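Side-chain contacts in transcription regulator, Crp family (Thermus thermophilus, PDB 4EV0), which activates transcription in a cAMP-dependent manner, binding DNA as a homodimer through a winged helix-turn-helix domain in each subunit: residues B[31-36]-B[49-54]; B[66-69]-B[73-76]; B[5-10]-B[43-48]; B[137-142]-B[180-185]. All coordinates share one frame; numbering follows the deposited sequence.

In the fold
From the N terminus, residues 5-10 meet 43-48 in interaction 3, closing a loop that takes in helix 12-19 and packing the N-terminal arm against strand 42-46. Interaction 1 opens within this loop, at 31-36, but closes outside it at 49-54, so the two cross. Interaction 2 follows in series and spans a mere three residues. It shares a sheet with interaction 1 through strands 51-57 and 61-68 and another with interaction 3 through strands 42-46 and 73-74; interactions 1 and 2 both touch cAMP. Interaction 4 comes last, in the DNA-binding domain, its centre about 36 Å from that of interaction 1, and joins helix 139-154 to helix 177-189.

Interaction 1 (B[31-36]-B[49-54]); sequences KPIFYQ and GKVRLF. With CMP (adenosine-3',5'-cyclic-monophosphate), chain G.
Ile-33 and Val-51 make the close part of this contact, the ethyl tip of the isoleucine resting against both methyls of the valine: CD1 of Ile-33 is 3.9 Å from CG2 of Val-51 and equally far from CG1. The isoleucine sends CG1 beside its backbone N (chi1 -61°), which brings CD1 across to the valine. Phe-74 of strand 73-74 also touches Val-51. Residues 33-36 and 51-54 run in nearly the same direction, 14° apart, yet their strands do not pair; strand 88-91 lies between them in one sheet of the cyclic nucleotide-binding beta-roll. Ile-33 and Phe-34 both face Ala-89 in a classic beta bulge. The ring of Phe-34 reaches the ligand: Phe-34 CE1 lies 3.5 Å from O5' of cAMP, and the ring forms a cation-pi pair with Arg-85. With an alanine here, that guanidinium would probably lose its aromatic partner and a gap would open beside the cyclic phosphate. Leu-53 reaches the ribose from the other strand, CD1 3.8 Å from O4' of cAMP. Toward Gln-36 the contact is loose and water-mediated: one water donates to Gln-36 OE1 at 2.8 Å and, weakly, to Phe-54 O, while Thr-56 N also bonds to OE1.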
# COMPACT_ATOMS: atom_id res chain seq x y z
N LYS B 31 28.47 -4.98 2.27
CA LYS B 31 28.70 -3.57 2.55
C LYS B 31 27.42 -2.77 2.41
O LYS B 31 26.66 -2.95 1.45
CB LYS B 31 29.80 -2.97 1.66
CG LYS B 31 31.23 -3.30 2.09
CD LYS B 31 31.90 -2.17 2.91
CE LYS B 31 33.27 -2.64 3.43
NZ LYS B 31 34.03 -1.63 4.24
N PRO B 32 27.15 -1.89 3.39
CA PRO B 32 26.03 -0.96 3.32
C PRO B 32 26.28 0.06 2.23
O PRO B 32 27.39 0.58 2.11
CB PRO B 32 26.06 -0.27 4.69
CG PRO B 32 26.89 -1.15 5.56
CD PRO B 32 27.90 -1.77 4.65
N ILE B 33 25.26 0.33 1.42
CA ILE B 33 25.37 1.32 0.37
C ILE B 33 24.97 2.67 0.96
O ILE B 33 25.74 3.64 0.89
CB ILE B 33 24.52 0.91 -0.84
CG1 ILE B 33 25.03 -0.43 -1.39
CG2 ILE B 33 24.57 1.96 -1.92
CD1 ILE B 33 23.93 -1.44 -1.69
N PHE B 34 23.79 2.72 1.58
CA PHE B 34 23.38 3.83 2.45
C PHE B 34 22.35 3.34 3.47
O PHE B 34 21.84 2.21 3.37
CB PHE B 34 22.86 5.03 1.66
CG PHE B 34 21.70 4.70 0.74
CD1 PHE B 34 20.43 4.47 1.24
CD2 PHE B 34 21.89 4.65 -0.64
CE1 PHE B 34 19.38 4.17 0.41
CE2 PHE B 34 20.82 4.35 -1.49
CZ PHE B 34 19.57 4.11 -0.97
N TYR B 35 22.03 4.21 4.42
CA TYR B 35 21.07 3.91 5.47
C TYR B 35 19.83 4.79 5.41
O TYR B 35 19.86 5.89 4.87
CB TYR B 35 21.72 4.08 6.84
CG TYR B 35 22.71 3.00 7.18
CD1 TYR B 35 22.43 1.66 6.89
CD2 TYR B 35 23.91 3.29 7.80
CE1 TYR B 35 23.33 0.66 7.21
CE2 TYR B 35 24.83 2.29 8.13
CZ TYR B 35 24.53 0.97 7.82
OH TYR B 35 25.42 -0.03 8.14
N GLN B 36 18.73 4.28 5.97
CA GLN B 36 17.50 5.04 6.15
C GLN B 36 17.83 6.25 7.03
O GLN B 36 18.51 6.10 8.05
CB GLN B 36 16.43 4.16 6.81
CG GLN B 36 15.02 4.77 6.91
CD GLN B 36 13.98 3.79 7.50
OE1 GLN B 36 14.24 2.59 7.60
NE2 GLN B 36 12.82 4.32 7.91
N GLY B 49 25.46 -7.77 -9.57
CA GLY B 49 25.35 -8.07 -8.15
C GLY B 49 23.90 -8.08 -7.69
O GLY B 49 22.98 -8.26 -8.49
N LYS B 50 23.70 -7.87 -6.39
CA LYS B 50 22.38 -7.92 -5.80
C LYS B 50 22.28 -6.97 -4.61
O LYS B 50 23.17 -6.93 -3.75
CB LYS B 50 22.05 -9.36 -5.37
CG LYS B 50 20.61 -9.59 -4.94
CD LYS B 50 20.33 -11.08 -4.61
CE LYS B 50 20.17 -11.92 -5.88
NZ LYS B 50 20.59 -13.34 -5.68
N VAL B 51 21.20 -6.20 -4.57
CA VAL B 51 21.01 -5.23 -3.51
C VAL B 51 19.74 -5.52 -2.71
O VAL B 51 18.72 -5.84 -3.29
CB VAL B 51 20.96 -3.81 -4.09
CG1 VAL B 51 20.50 -2.79 -3.04
CG2 VAL B 51 22.32 -3.43 -4.65
N ARG B 52 19.81 -5.42 -1.39
CA ARG B 52 18.59 -5.51 -0.59
C ARG B 52 18.22 -4.18 0.05
O ARG B 52 19.06 -3.50 0.66
CB ARG B 52 18.70 -6.58 0.50
CG ARG B 52 17.44 -6.68 1.35
CD ARG B 52 17.49 -7.87 2.30
NE ARG B 52 18.43 -7.62 3.38
CZ ARG B 52 18.07 -7.30 4.62
NH1 ARG B 52 16.78 -7.20 4.94
NH2 ARG B 52 19.02 -7.09 5.54
N LEU B 53 16.95 -3.81 -0.11
CA LEU B 53 16.36 -2.65 0.54
C LEU B 53 15.49 -3.07 1.73
O LEU B 53 14.76 -4.05 1.65
CB LEU B 53 15.47 -1.89 -0.44
CG LEU B 53 16.11 -1.48 -1.76
CD1 LEU B 53 15.05 -1.00 -2.74
CD2 LEU B 53 17.16 -0.40 -1.54
N PHE B 54 15.56 -2.30 2.81
CA PHE B 54 14.76 -2.58 4.00
C PHE B 54 14.58 -1.34 4.86
O PHE B 54 15.40 -0.42 4.84
CB PHE B 54 15.37 -3.71 4.85
CG PHE B 54 16.76 -3.39 5.40
CD1 PHE B 54 17.90 -3.67 4.65
CD2 PHE B 54 16.92 -2.85 6.67
CE1 PHE B 54 19.19 -3.40 5.16
CE2 PHE B 54 18.19 -2.58 7.18
CZ PHE B 54 19.33 -2.85 6.43
P CMP G . 15.44 6.62 -1.46
O1P CMP G . 16.39 7.64 -2.04
O2P CMP G . 14.28 7.10 -0.62
O5' CMP G . 16.27 5.50 -0.65
C5' CMP G . 15.74 4.19 -0.45
C4' CMP G . 15.10 3.73 -1.71
O4' CMP G . 14.31 2.54 -1.53
C3' CMP G . 14.10 4.68 -2.28
O3' CMP G . 14.71 5.88 -2.73
C2' CMP G . 13.45 3.82 -3.35
O2' CMP G . 14.31 3.63 -4.45
C1' CMP G . 13.36 2.49 -2.58
N9 CMP G . 12.02 2.29 -2.01
C8 CMP G . 11.41 3.05 -1.09
N7 CMP G . 10.16 2.56 -0.84
C5 CMP G . 9.98 1.47 -1.62
C6 CMP G . 8.91 0.46 -1.84
N6 CMP G . 7.73 0.55 -1.16
N1 CMP G . 9.14 -0.52 -2.75
C2 CMP G . 10.30 -0.60 -3.43
N3 CMP G . 11.32 0.27 -3.27
C4 CMP G . 11.22 1.30 -2.39
O HOH W 1 16.39 0.84 7.79

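Interaction 2 (B[66-69]-B[73-76]); sequences ALLG and LFGE. With CMP (adenosine-3',5'-cyclic-monophosphate), chain G.
Leu-68 and Phe-74 meet where strand 61-68 faces the short strand 73-74, and Phe-74 is the first residue of the Phe-Gly-Glu sequence that opens the phosphate-binding cassette of cyclic nucleotide-binding domains. The apolar part is small and buried. A single methyl, Leu-68 CD1, sits 3.6 Å from Phe-74 CD1 and as close to Phe-74 CB, so it leans on the root of the aromatic side chain as well as on its ring. The leucine carries CG beside its own backbone N, opposite the carbonyl carbon (chi1 -55°), and the same CD1 lies 3.7 Å from the carbonyl O of Leu-73. Val-51 and the ring of Tyr-44 also touch Phe-74.

Charge pairing comes next: Glu-76 OE2 forms a salt bridge with Arg-126, which also reaches Leu-73 O from helix 114-135. The glutamate chain is folded at chi2 (-69°), and its other carboxylate oxygen, OE1, is turned to the ligand.

The polar part centres on one hydroxyl, the ribose O2' of cAMP. This hydroxyl donates to Glu-76 OE1 at a very short modelled 2.5 Å, so the exact length is doubtful. A leucine in place of Glu-76 would probably leave both the ribose hydroxyl and the arginine without their carboxylate mate. The backbone grips the same oxygen: at Gly-75 a positive phi favours a residue without a side chain, and Gly-75 N donates to O2' of cAMP over 2.8 Å, at 153°.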
# COMPACT_ATOMS: atom_id res chain seq x y z
N ALA B 66 12.72 -5.01 -0.95
CA ALA B 66 13.08 -5.45 -2.29
C ALA B 66 14.44 -6.11 -2.37
O ALA B 66 15.36 -5.74 -1.64
CB ALA B 66 13.03 -4.27 -3.28
N LEU B 67 14.56 -7.08 -3.27
CA LEU B 67 15.84 -7.59 -3.72
C LEU B 67 16.02 -7.16 -5.17
O LEU B 67 15.20 -7.48 -6.03
CB LEU B 67 15.88 -9.11 -3.62
CG LEU B 67 15.97 -9.64 -2.19
CD1 LEU B 67 15.61 -11.13 -2.12
CD2 LEU B 67 17.37 -9.39 -1.65
N LEU B 68 17.09 -6.43 -5.43
CA LEU B 68 17.28 -5.87 -6.76
C LEU B 68 18.48 -6.49 -7.43
O LEU B 68 19.56 -6.61 -6.83
CB LEU B 68 17.45 -4.35 -6.69
CG LEU B 68 16.32 -3.61 -5.97
CD1 LEU B 68 16.59 -2.12 -5.99
CD2 LEU B 68 14.95 -3.93 -6.59
N GLY B 69 18.29 -6.88 -8.69
CA GLY B 69 19.39 -7.38 -9.49
C GLY B 69 19.66 -6.41 -10.62
O GLY B 69 19.05 -5.34 -10.66
N LEU B 73 16.53 -0.25 -10.38
CA LEU B 73 16.82 1.08 -9.88
C LEU B 73 16.44 1.27 -8.40
O LEU B 73 15.43 0.74 -7.95
CB LEU B 73 16.07 2.10 -10.74
CG LEU B 73 16.14 3.59 -10.43
CD1 LEU B 73 16.09 4.36 -11.73
CD2 LEU B 73 14.99 4.01 -9.56
N PHE B 74 17.25 2.04 -7.67
CA PHE B 74 16.88 2.47 -6.31
C PHE B 74 17.51 3.80 -5.90
O PHE B 74 18.49 4.24 -6.50
CB PHE B 74 17.23 1.40 -5.27
CG PHE B 74 18.70 1.10 -5.16
CD1 PHE B 74 19.33 0.26 -6.09
CD2 PHE B 74 19.47 1.65 -4.14
CE1 PHE B 74 20.69 -0.02 -5.99
CE2 PHE B 74 20.83 1.38 -4.03
CZ PHE B 74 21.44 0.53 -4.95
N GLY B 75 16.93 4.43 -4.88
CA GLY B 75 17.45 5.67 -4.33
C GLY B 75 16.99 6.92 -5.06
O GLY B 75 17.62 7.99 -4.98
N GLU B 76 15.88 6.80 -5.78
CA GLU B 76 15.39 7.90 -6.61
C GLU B 76 14.61 8.95 -5.81
O GLU B 76 14.44 10.08 -6.26
CB GLU B 76 14.56 7.36 -7.78
CG GLU B 76 13.17 6.83 -7.40
CD GLU B 76 13.18 5.54 -6.57
OE1 GLU B 76 14.16 4.76 -6.64
OE2 GLU B 76 12.18 5.30 -5.85
P CMP G . 15.44 6.62 -1.46
O1P CMP G . 16.39 7.64 -2.04
O2P CMP G . 14.28 7.10 -0.62
O5' CMP G . 16.27 5.50 -0.65
C5' CMP G . 15.74 4.19 -0.45
C4' CMP G . 15.10 3.73 -1.71
O4' CMP G . 14.31 2.54 -1.53
C3' CMP G . 14.10 4.68 -2.28
O3' CMP G . 14.71 5.88 -2.73
C2' CMP G . 13.45 3.82 -3.35
O2' CMP G . 14.31 3.63 -4.45
C1' CMP G . 13.36 2.49 -2.58
N9 CMP G . 12.02 2.29 -2.01
C8 CMP G . 11.41 3.05 -1.09
N7 CMP G . 10.16 2.56 -0.84
C5 CMP G . 9.98 1.47 -1.62
C6 CMP G . 8.91 0.46 -1.84
N6 CMP G . 7.73 0.55 -1.16
N1 CMP G . 9.14 -0.52 -2.75
C2 CMP G . 10.30 -0.60 -3.43
N3 CMP G . 11.32 0.27 -3.27
C4 CMP G . 11.22 1.30 -2.39

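Interaction 3 (B[5-10]-B[43-48]); sequences PLFHGL and LYLVAS
Leu-45 points one methyl, CD2, into the angle between Leu-6 and Phe-7, and these two approach it in quite different ways. Leu-6 and Leu-45 cross at a slant. CD2 of Leu-6 rests 3.8 Å from CD2 of Leu-45 and 4.0 Å from its CD1, so one methyl of the first leucine spans the fork of the second. Phe-7 comes from the opposite direction, its far end foremost, with CZ 3.8 Å from Leu-45 CD2 and CE2 almost as near; the methyl meets this ring obliquely. Neighbours in sequence, Leu-6 and Phe-7 converge on it with different first torsions: Leu-6 has CG anti to its backbone N (chi1 -178°), Phe-7 has CG beside it (chi1 -64°).

The contact fastens the N-terminal arm to the beta-roll of the cyclic nucleotide-binding domain. The arm makes a short 3-10 segment, with His-8 N bonded to Pro-5 O at 3.1 Å, then a type II beta turn from Phe-7 to Leu-10 that leads toward helix 12-19. Strand 42-46 supplies Leu-45, which also touches Phe-22. Behind the arm lies the long helix 114-135: Leu-6 packs on Val-115 and Leu-119, while Asn-118 ND2 bonds to the carbonyls of Leu-6 and His-8. Phe-7 has a further apolar bed in helix 12-19, against Val-15, Ala-18 and Leu-19.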
# COMPACT_ATOMS: atom_id res chain seq x y z
N PRO B 5 14.08 -0.33 -17.07
CA PRO B 5 12.81 0.38 -17.29
C PRO B 5 13.01 1.90 -17.31
O PRO B 5 12.24 2.62 -17.95
CB PRO B 5 11.94 -0.05 -16.09
CG PRO B 5 12.91 -0.56 -15.07
CD PRO B 5 14.08 -1.13 -15.83
N LEU B 6 14.07 2.36 -16.64
CA LEU B 6 14.47 3.77 -16.65
C LEU B 6 14.70 4.28 -18.06
O LEU B 6 14.60 5.48 -18.32
CB LEU B 6 15.76 3.94 -15.85
CG LEU B 6 16.27 5.37 -15.73
CD1 LEU B 6 15.24 6.25 -15.02
CD2 LEU B 6 17.66 5.45 -15.06
N PHE B 7 14.99 3.36 -18.97
CA PHE B 7 15.36 3.66 -20.34
C PHE B 7 14.31 3.25 -21.37
O PHE B 7 14.56 3.27 -22.57
CB PHE B 7 16.67 2.95 -20.66
CG PHE B 7 17.83 3.43 -19.84
CD1 PHE B 7 17.95 4.77 -19.50
CD2 PHE B 7 18.80 2.53 -19.38
CE1 PHE B 7 19.02 5.21 -18.74
CE2 PHE B 7 19.88 2.96 -18.61
CZ PHE B 7 20.00 4.30 -18.29
N HIS B 8 13.14 2.87 -20.88
CA HIS B 8 12.03 2.49 -21.75
C HIS B 8 11.64 3.62 -22.72
O HIS B 8 11.46 4.76 -22.30
CB HIS B 8 10.83 2.04 -20.91
CG HIS B 8 9.73 1.41 -21.72
ND1 HIS B 8 8.78 2.15 -22.39
CD2 HIS B 8 9.44 0.11 -21.96
CE1 HIS B 8 7.96 1.33 -23.02
NE2 HIS B 8 8.33 0.08 -22.77
N GLY B 9 11.53 3.30 -24.00
CA GLY B 9 11.13 4.28 -25.00
C GLY B 9 12.26 4.95 -25.74
O GLY B 9 12.04 5.58 -26.79
N LEU B 10 13.48 4.82 -25.22
CA LEU B 10 14.62 5.49 -25.83
C LEU B 10 15.28 4.66 -26.92
O LEU B 10 15.46 3.45 -26.78
CB LEU B 10 15.67 5.83 -24.77
CG LEU B 10 15.31 6.64 -23.53
CD1 LEU B 10 16.55 6.66 -22.62
CD2 LEU B 10 14.85 8.05 -23.90
N LEU B 43 20.72 8.54 -7.30
CA LEU B 43 20.04 7.26 -7.47
C LEU B 43 21.03 6.27 -8.05
O LEU B 43 22.10 6.66 -8.51
CB LEU B 43 18.80 7.38 -8.36
CG LEU B 43 18.94 7.94 -9.79
CD1 LEU B 43 19.43 6.90 -10.80
CD2 LEU B 43 17.62 8.55 -10.24
N TYR B 44 20.67 4.99 -8.07
CA TYR B 44 21.57 3.97 -8.55
C TYR B 44 20.86 2.97 -9.45
O TYR B 44 19.73 2.54 -9.17
CB TYR B 44 22.23 3.21 -7.39
CG TYR B 44 22.97 4.06 -6.38
CD1 TYR B 44 22.32 4.61 -5.28
CD2 TYR B 44 24.33 4.31 -6.52
CE1 TYR B 44 22.99 5.38 -4.36
CE2 TYR B 44 25.02 5.09 -5.59
CZ TYR B 44 24.34 5.62 -4.51
OH TYR B 44 25.01 6.40 -3.58
N LEU B 45 21.53 2.60 -10.54
CA LEU B 45 21.19 1.43 -11.33
C LEU B 45 22.13 0.31 -10.91
O LEU B 45 23.30 0.56 -10.63
CB LEU B 45 21.39 1.73 -12.81
CG LEU B 45 20.18 1.92 -13.72
CD1 LEU B 45 18.92 2.30 -12.93
CD2 LEU B 45 20.49 2.97 -14.76
N VAL B 46 21.62 -0.92 -10.87
CA VAL B 46 22.48 -2.07 -10.59
C VAL B 46 23.06 -2.59 -11.90
O VAL B 46 22.32 -3.03 -12.78
CB VAL B 46 21.72 -3.20 -9.87
CG1 VAL B 46 22.57 -4.47 -9.84
CG2 VAL B 46 21.33 -2.76 -8.46
N ALA B 47 24.38 -2.52 -12.03
CA ALA B 47 25.06 -3.07 -13.20
C ALA B 47 25.33 -4.57 -13.04
O ALA B 47 25.18 -5.35 -13.98
CB ALA B 47 26.34 -2.32 -13.45
N SER B 48 25.72 -4.97 -11.83
CA SER B 48 25.94 -6.37 -11.51
C SER B 48 25.84 -6.57 -10.00
O SER B 48 26.12 -5.64 -9.23
CB SER B 48 27.32 -6.81 -11.98
OG SER B 48 28.32 -6.28 -11.14

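Interaction 4 (B[137-142]-B[180-185]); sequences LSFEEA and VSRVLH
This is a helix-to-helix contact within the winged helix-turn-helix domain, in which Phe-139 and Ala-142, at the start of helix 139-154, pack on Arg-182 and Val-183 of helix 177-189. The latter is the second helix of the predicted helix-turn-helix motif, the position of the recognition helix in this fold.

The inner part is apolar. Val-183 sets CG2 against helix 139-154, where Ala-142 CB lies 4.3 Å away; with only a methyl on the alanine, the backbones come near, and CA of Ala-142 and CA of Val-183 are 7.3 Å apart. The same CG2 is 4.3 Å from Phe-139 CE1, meeting that ring obliquely. Val-146, one turn further along helix 139-154, also touches Val-183 and continues the apolar seam.

Toward the exposed side Arg-182 takes over. Its chain bends at chi3 (57°), swinging the guanidinium back to the phenylalanine, where NH2 comes 3.8 Å from Phe-139 CD1. The ring carbon sits over one face of the guanidinium, although the two planes are inclined by 36° and do not lie flat on each other. Phe-139 reaches both partners because its CG is anti to the backbone N (chi1 171°), carrying the ring out to helix 177-189.

Just before Phe-139, Ser-138 provides the N-cap of helix 139-154, its OG accepting a weak bond from Glu-141 N at 3.4 Å.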
# COMPACT_ATOMS: atom_id res chain seq x y z
N LEU B 137 -4.24 -10.63 2.60
CA LEU B 137 -4.47 -11.50 3.76
C LEU B 137 -4.39 -12.96 3.33
O LEU B 137 -4.90 -13.32 2.26
CB LEU B 137 -5.84 -11.21 4.37
CG LEU B 137 -6.36 -12.09 5.52
CD1 LEU B 137 -5.57 -11.89 6.82
CD2 LEU B 137 -7.86 -11.86 5.76
N SER B 138 -3.77 -13.81 4.16
CA SER B 138 -3.62 -15.23 3.85
C SER B 138 -4.97 -15.94 3.74
O SER B 138 -5.95 -15.51 4.36
CB SER B 138 -2.77 -15.94 4.92
OG SER B 138 -3.41 -15.93 6.19
N PHE B 139 -5.02 -17.00 2.94
CA PHE B 139 -6.25 -17.76 2.80
C PHE B 139 -6.71 -18.29 4.15
O PHE B 139 -7.89 -18.23 4.48
CB PHE B 139 -6.08 -18.94 1.84
CG PHE B 139 -7.26 -19.86 1.81
CD1 PHE B 139 -8.33 -19.62 0.96
CD2 PHE B 139 -7.32 -20.98 2.65
CE1 PHE B 139 -9.42 -20.47 0.94
CE2 PHE B 139 -8.41 -21.83 2.63
CZ PHE B 139 -9.45 -21.58 1.78
N GLU B 140 -5.76 -18.81 4.91
CA GLU B 140 -6.05 -19.42 6.19
C GLU B 140 -6.79 -18.49 7.16
O GLU B 140 -7.81 -18.87 7.74
CB GLU B 140 -4.74 -19.89 6.82
CG GLU B 140 -4.85 -20.32 8.27
CD GLU B 140 -3.50 -20.37 8.98
OE1 GLU B 140 -2.57 -19.62 8.57
OE2 GLU B 140 -3.36 -21.16 9.94
N GLU B 141 -6.27 -17.27 7.33
CA GLU B 141 -6.90 -16.30 8.21
C GLU B 141 -8.23 -15.78 7.63
O GLU B 141 -9.20 -15.54 8.37
CB GLU B 141 -5.96 -15.13 8.46
CG GLU B 141 -4.70 -15.48 9.20
CD GLU B 141 -3.62 -14.42 9.03
OE1 GLU B 141 -3.28 -13.77 10.04
OE2 GLU B 141 -3.14 -14.23 7.89
N ALA B 142 -8.28 -15.64 6.31
CA ALA B 142 -9.52 -15.33 5.63
C ALA B 142 -10.59 -16.37 6.01
O ALA B 142 -11.72 -16.02 6.31
CB ALA B 142 -9.31 -15.24 4.10
N VAL B 180 -14.38 -14.25 -0.04
CA VAL B 180 -15.55 -14.84 0.59
C VAL B 180 -16.09 -15.99 -0.25
O VAL B 180 -16.44 -17.06 0.29
CB VAL B 180 -16.68 -13.80 0.90
CG1 VAL B 180 -18.05 -14.49 1.00
CG2 VAL B 180 -16.37 -13.04 2.19
N SER B 181 -16.12 -15.80 -1.57
CA SER B 181 -16.59 -16.87 -2.45
C SER B 181 -15.60 -18.02 -2.41
O SER B 181 -15.99 -19.19 -2.36
CB SER B 181 -16.82 -16.39 -3.88
OG SER B 181 -17.81 -15.39 -3.93
N ARG B 182 -14.31 -17.70 -2.44
CA ARG B 182 -13.27 -18.71 -2.35
C ARG B 182 -13.40 -19.52 -1.06
O ARG B 182 -13.34 -20.75 -1.08
CB ARG B 182 -11.88 -18.07 -2.41
CG ARG B 182 -11.52 -17.48 -3.77
CD ARG B 182 -10.09 -16.89 -3.75
NE ARG B 182 -9.09 -17.89 -3.35
CZ ARG B 182 -7.90 -17.59 -2.83
NH1 ARG B 182 -7.56 -16.32 -2.63
NH2 ARG B 182 -7.05 -18.57 -2.50
N VAL B 183 -13.59 -18.82 0.05
CA VAL B 183 -13.75 -19.48 1.34
C VAL B 183 -15.02 -20.31 1.43
O VAL B 183 -15.00 -21.44 1.92
CB VAL B 183 -13.74 -18.46 2.50
CG1 VAL B 183 -14.18 -19.13 3.81
CG2 VAL B 183 -12.35 -17.84 2.65
N LEU B 184 -16.13 -19.76 0.95
CA LEU B 184 -17.40 -20.47 0.96
C LEU B 184 -17.35 -21.73 0.11
O LEU B 184 -17.94 -22.75 0.47
CB LEU B 184 -18.53 -19.56 0.49
CG LEU B 184 -19.00 -18.56 1.53
CD1 LEU B 184 -20.03 -17.62 0.92
CD2 LEU B 184 -19.57 -19.31 2.74
N HIS B 185 -16.64 -21.68 -1.01
CA HIS B 185 -16.52 -22.88 -1.83
C HIS B 185 -15.70 -23.97 -1.13
O HIS B 185 -16.05 -25.14 -1.18
CB HIS B 185 -16.04 -22.55 -3.24
CG HIS B 185 -17.11 -21.91 -4.09
ND1 HIS B 185 -18.23 -22.60 -4.50
CD2 HIS B 185 -17.24 -20.65 -4.56
CE1 HIS B 185 -19.00 -21.79 -5.21
NE2 HIS B 185 -18.43 -20.60 -5.26